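Local coordinates for protein acyl-CoA dehydrogenase (Mycobacterium thermoresistibile, PDB 3PFD) that probably catalyses the alpha,beta-dehydrogenation of saturated acyl-CoA to 2,3-dehydroacyl-CoA with bound flavin adenine dinucleotide as cofactor, at residues E54-A57 and A58-S62; V103-L106 and G107-L111; F197-H200 and K201-G205; G356-Q359 and D360-V363. All coordinates share one frame; numbering follows the deposited sequence.

Contact 1: residues E54-A57 and A58-S62; sequences EALA and ALNSS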
loop_
_atom_site.group_PDB
_atom_site.type_symbol
_atom_site.label_atom_id
_atom_site.label_comp_id
_atom_site.label_asym_id
_atom_site.label_seq_id
_atom_site.Cartn_x
_atom_site.Cartn_y
_atom_site.Cartn_z
ATOM N N GLU C 54 -26.804 -11.555 26.028
ATOM C CA GLU C 54 -26.515 -10.551 27.054
ATOM C C GLU C 54 -26.441 -9.126 26.484
ATOM O O GLU C 54 -27.024 -8.192 27.056
ATOM C CB GLU C 54 -25.216 -10.890 27.773
ATOM C CG GLU C 54 -25.195 -12.250 28.426
ATOM C CD GLU C 54 -24.614 -13.339 27.537
ATOM O OE1 GLU C 54 -24.432 -13.133 26.317
ATOM O OE2 GLU C 54 -24.360 -14.438 28.061
ATOM N N ALA C 55 -25.749 -8.957 25.352
ATOM C CA ALA C 55 -25.805 -7.684 24.656
ATOM C C ALA C 55 -27.253 -7.266 24.289
ATOM O O ALA C 55 -27.613 -6.131 24.507
ATOM C CB ALA C 55 -24.909 -7.681 23.424
ATOM N N LEU C 56 -28.062 -8.179 23.747
ATOM C CA LEU C 56 -29.433 -7.864 23.354
ATOM C C LEU C 56 -30.275 -7.343 24.534
ATOM O O LEU C 56 -30.943 -6.312 24.412
ATOM C CB LEU C 56 -30.118 -9.071 22.705
ATOM C CG LEU C 56 -31.567 -8.854 22.213
ATOM C CD1 LEU C 56 -31.678 -7.848 21.029
ATOM C CD2 LEU C 56 -32.243 -10.183 21.858
ATOM N N ALA C 57 -30.225 -8.049 25.667
ATOM C CA ALA C 57 -30.939 -7.628 26.870
ATOM C C ALA C 57 -30.532 -6.222 27.330
ATOM O O ALA C 57 -31.390 -5.395 27.634
ATOM C CB ALA C 57 -30.766 -8.655 28.006
ATOM N N ALA C 58 -29.228 -5.951 27.333
ATOM C CA ALA C 58 -28.706 -4.663 27.770
ATOM C C ALA C 58 -29.090 -3.547 26.792
ATOM O O ALA C 58 -29.507 -2.463 27.206
ATOM C CB ALA C 58 -27.200 -4.745 27.935
ATOM N N LEU C 59 -28.968 -3.827 25.498
ATOM C CA LEU C 59 -29.308 -2.840 24.479
ATOM C C LEU C 59 -30.810 -2.534 24.503
ATOM O O LEU C 59 -31.185 -1.369 24.514
ATOM C CB LEU C 59 -28.804 -3.267 23.082
ATOM C CG LEU C 59 -27.271 -3.293 22.860
ATOM C CD1 LEU C 59 -26.878 -4.069 21.592
ATOM C CD2 LEU C 59 -26.629 -1.890 22.819
ATOM N N ASN C 60 -31.644 -3.582 24.551
ATOM C CA ASN C 60 -33.105 -3.460 24.588
ATOM C C ASN C 60 -33.590 -2.667 25.803
ATOM O O ASN C 60 -34.440 -1.774 25.673
ATOM C CB ASN C 60 -33.786 -4.853 24.606
ATOM C CG ASN C 60 -33.856 -5.514 23.231
ATOM O OD1 ASN C 60 -33.704 -4.869 22.188
ATOM N ND2 ASN C 60 -34.099 -6.816 23.229
ATOM N N SER C 61 -33.062 -2.995 26.982
ATOM C CA SER C 61 -33.548 -2.376 28.213
ATOM C C SER C 61 -32.995 -0.966 28.471
ATOM O O SER C 61 -33.629 -0.175 29.155
ATOM C CB SER C 61 -33.362 -3.303 29.421
ATOM O OG SER C 61 -32.010 -3.366 29.834
ATOM N N SER C 62 -31.833 -0.631 27.920
ATOM C CA SER C 62 -31.367 0.745 28.005
ATOM C C SER C 62 -31.813 1.574 26.781
ATOM O O SER C 62 -31.440 2.739 26.656
ATOM C CB SER C 62 -29.862 0.794 28.168
ATOM O OG SER C 62 -29.249 0.418 26.940
#
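Residues E54-A57 and A58-S62 meet along one short helix, 53-61, and at its C-terminal end, in a local contact of residues four apart in the N-terminal part of the chain. The backbone carries most of it: A58 N, L59 N and N60 N each donate to the carbonyl oxygen four residues back, the shortest of the three being N60 N to L56 O at 2.8 Å. Beside that bond the side chains of L56 and N60 cross, with N60 ND2 lying 3.4 Å from L56 CG and equally close to L56 CD1, so the amide meets the isobutyl group by van der Waals contact. In the all-helical N-terminal domain of the acyl-CoA dehydrogenase fold, this helix packs through A55, L56 and L59 onto A97, I100 and P101 of helix 95-114, while A55 and A58 reach helix 24-47. Two serines at its C-terminal end fold back on the carbonyls. S61 OG (chi1 75°) turns onto A57 O at 3.1 Å, and S61 N reaches the same A57 O at 3.0 Å from the opposite face of the carbonyl plane. S62 repeats the pattern, S62 OG lying 2.9 Å from A58 O.

Contact 2: residues V103-L106 and G107-L111; sequences VNKL and GTMGL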
loop_
_atom_site.group_PDB
_atom_site.type_symbol
_atom_site.label_atom_id
_atom_site.label_comp_id
_atom_site.label_asym_id
_atom_site.label_seq_id
_atom_site.Cartn_x
_atom_site.Cartn_y
_atom_site.Cartn_z
ATOM N N VAL C 103 -28.397 -4.063 12.025
ATOM C CA VAL C 103 -29.433 -4.782 11.240
ATOM C C VAL C 103 -30.855 -4.383 11.600
ATOM O O VAL C 103 -31.749 -4.411 10.728
ATOM C CB VAL C 103 -29.160 -6.313 11.127
ATOM C CG1 VAL C 103 -30.260 -7.043 10.319
ATOM C CG2 VAL C 103 -27.805 -6.507 10.448
ATOM N N ASN C 104 -31.074 -3.952 12.851
ATOM C CA ASN C 104 -32.345 -3.322 13.164
ATOM C C ASN C 104 -32.616 -2.158 12.189
ATOM O O ASN C 104 -33.744 -1.982 11.721
ATOM C CB ASN C 104 -32.446 -2.889 14.642
ATOM C CG ASN C 104 -32.797 -4.061 15.573
ATOM O OD1 ASN C 104 -33.177 -5.147 15.114
ATOM N ND2 ASN C 104 -32.671 -3.846 16.877
ATOM N N LYS C 105 -31.563 -1.408 11.847
ATOM C CA LYS C 105 -31.676 -0.327 10.900
ATOM C C LYS C 105 -31.824 -0.861 9.462
ATOM O O LYS C 105 -32.734 -0.465 8.760
ATOM C CB LYS C 105 -30.499 0.668 11.030
ATOM C CG LYS C 105 -30.903 2.055 10.546
ATOM C CD LYS C 105 -29.781 2.944 10.072
ATOM C CE LYS C 105 -30.439 4.129 9.344
ATOM N NZ LYS C 105 -29.550 5.282 9.245
ATOM N N LEU C 106 -30.936 -1.756 9.033
ATOM C CA LEU C 106 -31.037 -2.393 7.708
ATOM C C LEU C 106 -32.440 -2.963 7.416
ATOM O O LEU C 106 -32.983 -2.721 6.335
ATOM C CB LEU C 106 -29.978 -3.503 7.548
ATOM C CG LEU C 106 -29.731 -4.054 6.130
ATOM C CD1 LEU C 106 -29.277 -2.937 5.175
ATOM C CD2 LEU C 106 -28.716 -5.209 6.119
ATOM N N GLY C 107 -33.016 -3.705 8.376
ATOM C CA GLY C 107 -34.329 -4.380 8.198
ATOM C C GLY C 107 -35.559 -3.484 8.321
ATOM O O GLY C 107 -36.709 -3.958 8.177
ATOM N N THR C 108 -35.340 -2.197 8.604
ATOM C CA THR C 108 -36.478 -1.265 8.741
ATOM C C THR C 108 -36.414 -0.040 7.845
ATOM O O THR C 108 -37.416 0.656 7.698
ATOM C CB THR C 108 -36.756 -0.803 10.198
ATOM O OG1 THR C 108 -35.572 -0.233 10.780
ATOM C CG2 THR C 108 -37.278 -1.944 11.023
ATOM N N MET C 109 -35.254 0.213 7.246
ATOM C CA MET C 109 -35.021 1.481 6.553
ATOM C C MET C 109 -35.886 1.649 5.286
ATOM O O MET C 109 -36.425 2.722 5.057
ATOM C CB MET C 109 -33.539 1.662 6.238
ATOM C CG MET C 109 -33.087 3.116 6.168
ATOM S SD MET C 109 -33.672 4.112 7.568
ATOM C CE MET C 109 -33.599 5.719 6.769
ATOM N N GLY C 110 -35.994 0.589 4.479
ATOM C CA GLY C 110 -36.901 0.544 3.328
ATOM C C GLY C 110 -38.324 0.914 3.724
ATOM O O GLY C 110 -38.989 1.728 3.060
ATOM N N LEU C 111 -38.764 0.341 4.840
ATOM C CA LEU C 111 -40.111 0.558 5.352
ATOM C C LEU C 111 -40.294 1.996 5.787
ATOM O O LEU C 111 -41.313 2.615 5.475
ATOM C CB LEU C 111 -40.417 -0.408 6.519
ATOM C CG LEU C 111 -41.754 -0.226 7.254
ATOM C CD1 LEU C 111 -42.961 -0.487 6.359
ATOM C CD2 LEU C 111 -41.799 -1.123 8.468
HETATM O O HOH W 1 -34.948 -2.127 4.532
#
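Two carbonyl planes, those of N104 and K105, receive T108 quite differently. T108 OG1 comes to N104 O at 2.7 Å, tilted only 16° from its carbonyl plane, whereas T108 N stands above the plane of K105, 61° out of it, and bonds K105 O at 3.1 Å. Both belong to a kink in helix 95-114 of the all-helical N-terminal domain. Before the kink, G107 N makes a regular helical bond to V103 O; at T108 the amide turns to the residue three back, and the threonine hydroxyl takes over N104 O in its place. With chi1 at 55°, OG1 lies between the T108 backbone N and carbonyl carbon, which folds it back along the helix, where H68 is a further partner. M109 N also approaches K105 O, but that bond is weak and bent. On the same side of the helix the side chains of K105 and M109 run alongside each other, K105 CE 3.7 Å from M109 SD, and K105 NZ goes on to bond the backbone oxygen of H254. The amide of N104 spans to S65 and A134, G107 O is taken by T180, and L106, whose side chain comes within about 5 Å of the flavin cofactor, packs on Y136 and T251. A water is inserted between L106 O and G110 N, a pair four residues apart, donating to L106 O at 2.7 Å and accepting from G110 N at 2.9 Å.

Contact 3: residues F197-H200 and K201-G205; sequences FMVH and KDDEG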
loop_
_atom_site.group_PDB
_atom_site.type_symbol
_atom_site.label_atom_id
_atom_site.label_comp_id
_atom_site.label_asym_id
_atom_site.label_seq_id
_atom_site.Cartn_x
_atom_site.Cartn_y
_atom_site.Cartn_z
ATOM N N PHE C 197 -41.650 -6.598 0.764
ATOM C CA PHE C 197 -42.718 -6.969 1.694
ATOM C C PHE C 197 -42.218 -7.152 3.122
ATOM O O PHE C 197 -41.077 -7.596 3.357
ATOM C CB PHE C 197 -43.372 -8.290 1.273
ATOM C CG PHE C 197 -43.800 -8.334 -0.166
ATOM C CD1 PHE C 197 -45.110 -8.002 -0.527
ATOM C CD2 PHE C 197 -42.899 -8.722 -1.165
ATOM C CE1 PHE C 197 -45.515 -8.056 -1.873
ATOM C CE2 PHE C 197 -43.284 -8.760 -2.516
ATOM C CZ PHE C 197 -44.586 -8.431 -2.873
ATOM N N MET C 198 -43.085 -6.835 4.082
ATOM C CA MET C 198 -42.800 -7.134 5.488
ATOM C C MET C 198 -43.384 -8.490 5.826
ATOM O O MET C 198 -44.602 -8.702 5.715
ATOM C CB MET C 198 -43.380 -6.076 6.429
ATOM C CG MET C 198 -42.772 -4.691 6.294
ATOM S SD MET C 198 -40.966 -4.602 6.349
ATOM C CE MET C 198 -40.566 -5.353 7.944
ATOM N N VAL C 199 -42.500 -9.406 6.216
ATOM C CA VAL C 199 -42.874 -10.754 6.588
ATOM C C VAL C 199 -42.604 -10.944 8.085
ATOM O O VAL C 199 -41.570 -10.498 8.604
ATOM C CB VAL C 199 -42.098 -11.822 5.744
ATOM C CG1 VAL C 199 -42.412 -13.246 6.235
ATOM C CG2 VAL C 199 -42.408 -11.693 4.219
ATOM N N HIS C 200 -43.538 -11.620 8.751
ATOM C CA HIS C 200 -43.483 -11.872 10.182
ATOM C C HIS C 200 -43.094 -13.328 10.451
ATOM O O HIS C 200 -43.458 -14.218 9.685
ATOM C CB HIS C 200 -44.839 -11.535 10.816
ATOM C CG HIS C 200 -44.841 -11.544 12.316
ATOM N ND1 HIS C 200 -44.969 -12.700 13.054
ATOM C CD2 HIS C 200 -44.750 -10.535 13.214
ATOM C CE1 HIS C 200 -44.948 -12.403 14.343
ATOM N NE2 HIS C 200 -44.823 -11.094 14.467
ATOM N N LYS C 201 -42.330 -13.546 11.524
ATOM C CA LYS C 201 -41.846 -14.886 11.939
ATOM C C LYS C 201 -42.937 -15.976 12.015
ATOM O O LYS C 201 -42.643 -17.162 11.826
ATOM C CB LYS C 201 -41.111 -14.799 13.287
ATOM C CG LYS C 201 -41.937 -14.155 14.394
ATOM C CD LYS C 201 -41.234 -14.164 15.746
ATOM C CE LYS C 201 -41.855 -15.174 16.675
ATOM N NZ LYS C 201 -41.608 -14.829 18.117
ATOM N N ASP C 202 -44.176 -15.567 12.287
ATOM C CA ASP C 202 -45.310 -16.486 12.453
ATOM C C ASP C 202 -46.178 -16.628 11.200
ATOM O O ASP C 202 -47.145 -17.374 11.211
ATOM C CB ASP C 202 -46.184 -16.060 13.642
ATOM C CG ASP C 202 -45.431 -16.076 14.970
ATOM O OD1 ASP C 202 -44.495 -16.876 15.133
ATOM O OD2 ASP C 202 -45.784 -15.292 15.864
ATOM N N ASP C 203 -45.835 -15.920 10.118
ATOM C CA ASP C 203 -46.519 -16.139 8.839
ATOM C C ASP C 203 -46.296 -17.582 8.396
ATOM O O ASP C 203 -45.155 -18.032 8.305
ATOM C CB ASP C 203 -46.012 -15.202 7.748
ATOM C CG ASP C 203 -46.419 -13.767 7.965
ATOM O OD1 ASP C 203 -47.503 -13.517 8.530
ATOM O OD2 ASP C 203 -45.640 -12.884 7.561
ATOM N N GLU C 204 -47.388 -18.295 8.125
ATOM C CA GLU C 204 -47.341 -19.710 7.736
ATOM C C GLU C 204 -46.611 -19.921 6.419
ATOM O O GLU C 204 -46.774 -19.137 5.478
ATOM C CB GLU C 204 -48.752 -20.305 7.648
ATOM N N GLY C 205 -45.808 -20.983 6.370
ATOM C CA GLY C 205 -44.986 -21.315 5.205
ATOM C C GLY C 205 -43.683 -20.539 5.123
ATOM O O GLY C 205 -42.968 -20.608 4.119
#
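The imidazole of H200 and the side chain of D202 run alongside each other in the same direction, their ring and carboxylate planes turned 56° apart. D202 CA sits in the ring plane at its edge, and D202 OD2 lies 3.4 Å from H200 CE1. K201 follows the same course, with K201 CG 3.5 Å from H200 CE1. All three stand where strand 194-200 of the middle beta domain ends in a type I beta turn, H200 to D203. D203 N closes that turn on H200 O at 3.0 Å, arriving from well above the carbonyl plane. The carboxylate of D203 reaches back to the strand: H200 N meets D203 OD2 from above the carboxylate plane, at 2.7 Å in a nearly straight bond, and V199 CG1 packs against the same oxygen. OD2 is also salt-bridged to R236, whose NH1 bonds M198 O as well, so one carboxylate joins the strand end, the turn and the segment carrying R236. A chi1 of -171° carries the H200 ring alongside the turn, and chi2 of -82° presents H200 ND1 to D202 N, 3.1 Å away. Since ND1 accepts from that amide, the ring probably keeps its proton on NE2 when neutral.

Contact 4: residues G356-Q359 and D360-V363; sequences GYTQ and DFPV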
loop_
_atom_site.group_PDB
_atom_site.type_symbol
_atom_site.label_atom_id
_atom_site.label_comp_id
_atom_site.label_asym_id
_atom_site.label_seq_id
_atom_site.Cartn_x
_atom_site.Cartn_y
_atom_site.Cartn_z
ATOM N N GLY C 356 -0.933 -12.270 20.147
ATOM C CA GLY C 356 -1.968 -11.722 19.247
ATOM C C GLY C 356 -2.594 -12.819 18.386
ATOM O O GLY C 356 -3.752 -12.695 17.947
ATOM N N TYR C 357 -1.843 -13.908 18.197
ATOM C CA TYR C 357 -2.286 -15.035 17.395
ATOM C C TYR C 357 -3.071 -16.032 18.236
ATOM O O TYR C 357 -3.481 -17.071 17.724
ATOM C CB TYR C 357 -1.060 -15.717 16.735
ATOM C CG TYR C 357 -1.367 -16.513 15.490
ATOM C CD1 TYR C 357 -1.649 -15.885 14.268
ATOM C CD2 TYR C 357 -1.381 -17.892 15.533
ATOM C CE1 TYR C 357 -1.943 -16.638 13.126
ATOM C CE2 TYR C 357 -1.660 -18.662 14.389
ATOM C CZ TYR C 357 -1.936 -18.030 13.201
ATOM O OH TYR C 357 -2.224 -18.799 12.099
ATOM N N THR C 358 -3.305 -15.715 19.512
ATOM C CA THR C 358 -4.087 -16.599 20.390
ATOM C C THR C 358 -5.452 -16.037 20.750
ATOM O O THR C 358 -5.647 -14.812 20.737
ATOM C CB THR C 358 -3.372 -16.904 21.729
ATOM O OG1 THR C 358 -3.361 -15.728 22.554
ATOM C CG2 THR C 358 -1.965 -17.380 21.482
ATOM N N GLN C 359 -6.371 -16.938 21.121
ATOM C CA GLN C 359 -7.694 -16.550 21.624
ATOM C C GLN C 359 -7.662 -15.942 23.022
ATOM O O GLN C 359 -8.688 -15.486 23.515
ATOM C CB GLN C 359 -8.670 -17.729 21.574
ATOM C CG GLN C 359 -9.295 -17.914 20.239
ATOM C CD GLN C 359 -9.923 -19.291 20.052
ATOM O OE1 GLN C 359 -10.541 -19.845 20.975
ATOM N NE2 GLN C 359 -9.753 -19.861 18.842
ATOM N N ASP C 360 -6.486 -15.898 23.643
ATOM C CA ASP C 360 -6.325 -15.284 24.962
ATOM C C ASP C 360 -6.499 -13.777 24.908
ATOM O O ASP C 360 -6.829 -13.157 25.915
ATOM C CB ASP C 360 -4.954 -15.573 25.533
ATOM C CG ASP C 360 -4.682 -17.046 25.709
ATOM O OD1 ASP C 360 -5.293 -17.908 25.035
ATOM O OD2 ASP C 360 -3.800 -17.339 26.536
ATOM N N PHE C 361 -6.265 -13.183 23.742
ATOM C CA PHE C 361 -6.508 -11.766 23.557
ATOM C C PHE C 361 -7.563 -11.555 22.452
ATOM O O PHE C 361 -7.812 -12.480 21.671
ATOM C CB PHE C 361 -5.184 -11.032 23.306
ATOM C CG PHE C 361 -4.323 -10.946 24.536
ATOM C CD1 PHE C 361 -4.539 -9.935 25.468
ATOM C CD2 PHE C 361 -3.367 -11.913 24.798
ATOM C CE1 PHE C 361 -3.764 -9.859 26.637
ATOM C CE2 PHE C 361 -2.584 -11.858 25.955
ATOM C CZ PHE C 361 -2.781 -10.838 26.875
ATOM N N PRO C 362 -8.216 -10.377 22.419
ATOM C CA PRO C 362 -9.333 -10.145 21.479
ATOM C C PRO C 362 -8.945 -9.770 20.040
ATOM O O PRO C 362 -9.803 -9.779 19.157
ATOM C CB PRO C 362 -10.084 -8.962 22.123
ATOM C CG PRO C 362 -9.029 -8.197 22.850
ATOM C CD PRO C 362 -7.986 -9.205 23.293
ATOM N N VAL C 363 -7.688 -9.418 19.798
ATOM C CA VAL C 363 -7.302 -8.836 18.490
ATOM C C VAL C 363 -7.450 -9.816 17.308
ATOM O O VAL C 363 -7.809 -9.442 16.237
ATOM C CB VAL C 363 -5.894 -8.166 18.521
ATOM C CG1 VAL C 363 -5.913 -6.934 19.406
ATOM C CG2 VAL C 363 -4.771 -9.154 18.965
#
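A chi1 of 71° at T358 places OG1 between its backbone N and carbonyl carbon, and with the chain turning just beyond, this brings T358 OG1 to 3.4 Å from D360 CB. The chi1 of D360, -60°, turns only its carboxylate, setting it beside the residue's own backbone N, and the two side chains cross. The frame is a type I beta turn from T358 to F361, overlaid by an ST turn in which T358 OG1 accepts from D360 N; that bond is weak, at 3.3 Å. The closing bond of the beta turn, F361 N to T358 O, is straight but also weak, at 3.5 Å. T358 OG1 lies at the edge of the F361 phenyl, near its plane and 4.4 Å from F361 CD2. Y355, just before the turn, is hydrogen-bonded through its backbone O to T358 OG1 and makes a T-shaped contact with the F361 ring, which also meets F352 obliquely. This turn joins helices 326-352 and 363-373 in the C-terminal helical domain, close behind G353 and G354 of a flavin pocket, and the T358 side chain is about 6 Å from a bound cofactor. It also faces the second subunit: Y357 OH bonds R368 O of that subunit, and T358 packs on its W169. At the far end the chain doubles back, and V363 CG2 lies 3.8 Å from both CA and O of G356.

From the N terminus the four contacts follow one another in series; none nests within or crosses another. Contacts 1 and 2 each lie along one helix, 53-61 and 95-114, of the N-terminal domain, their nearest atoms about 6 Å apart, and the two helices pack directly. Contact 3 closes the turn between strands 194-200 and 206-211 of the middle domain. It touches contact 2, since M198 CE lies 4.1 Å from G107 O and M198 SD 4.2 Å from L111 CD2, one place where the helical N-terminal and beta middle domains meet. Contact 4 closes the turn between helices 326-352 and 363-373, on the opposite side of the chain's centre from contact 3, and is the one of the four that another subunit touches.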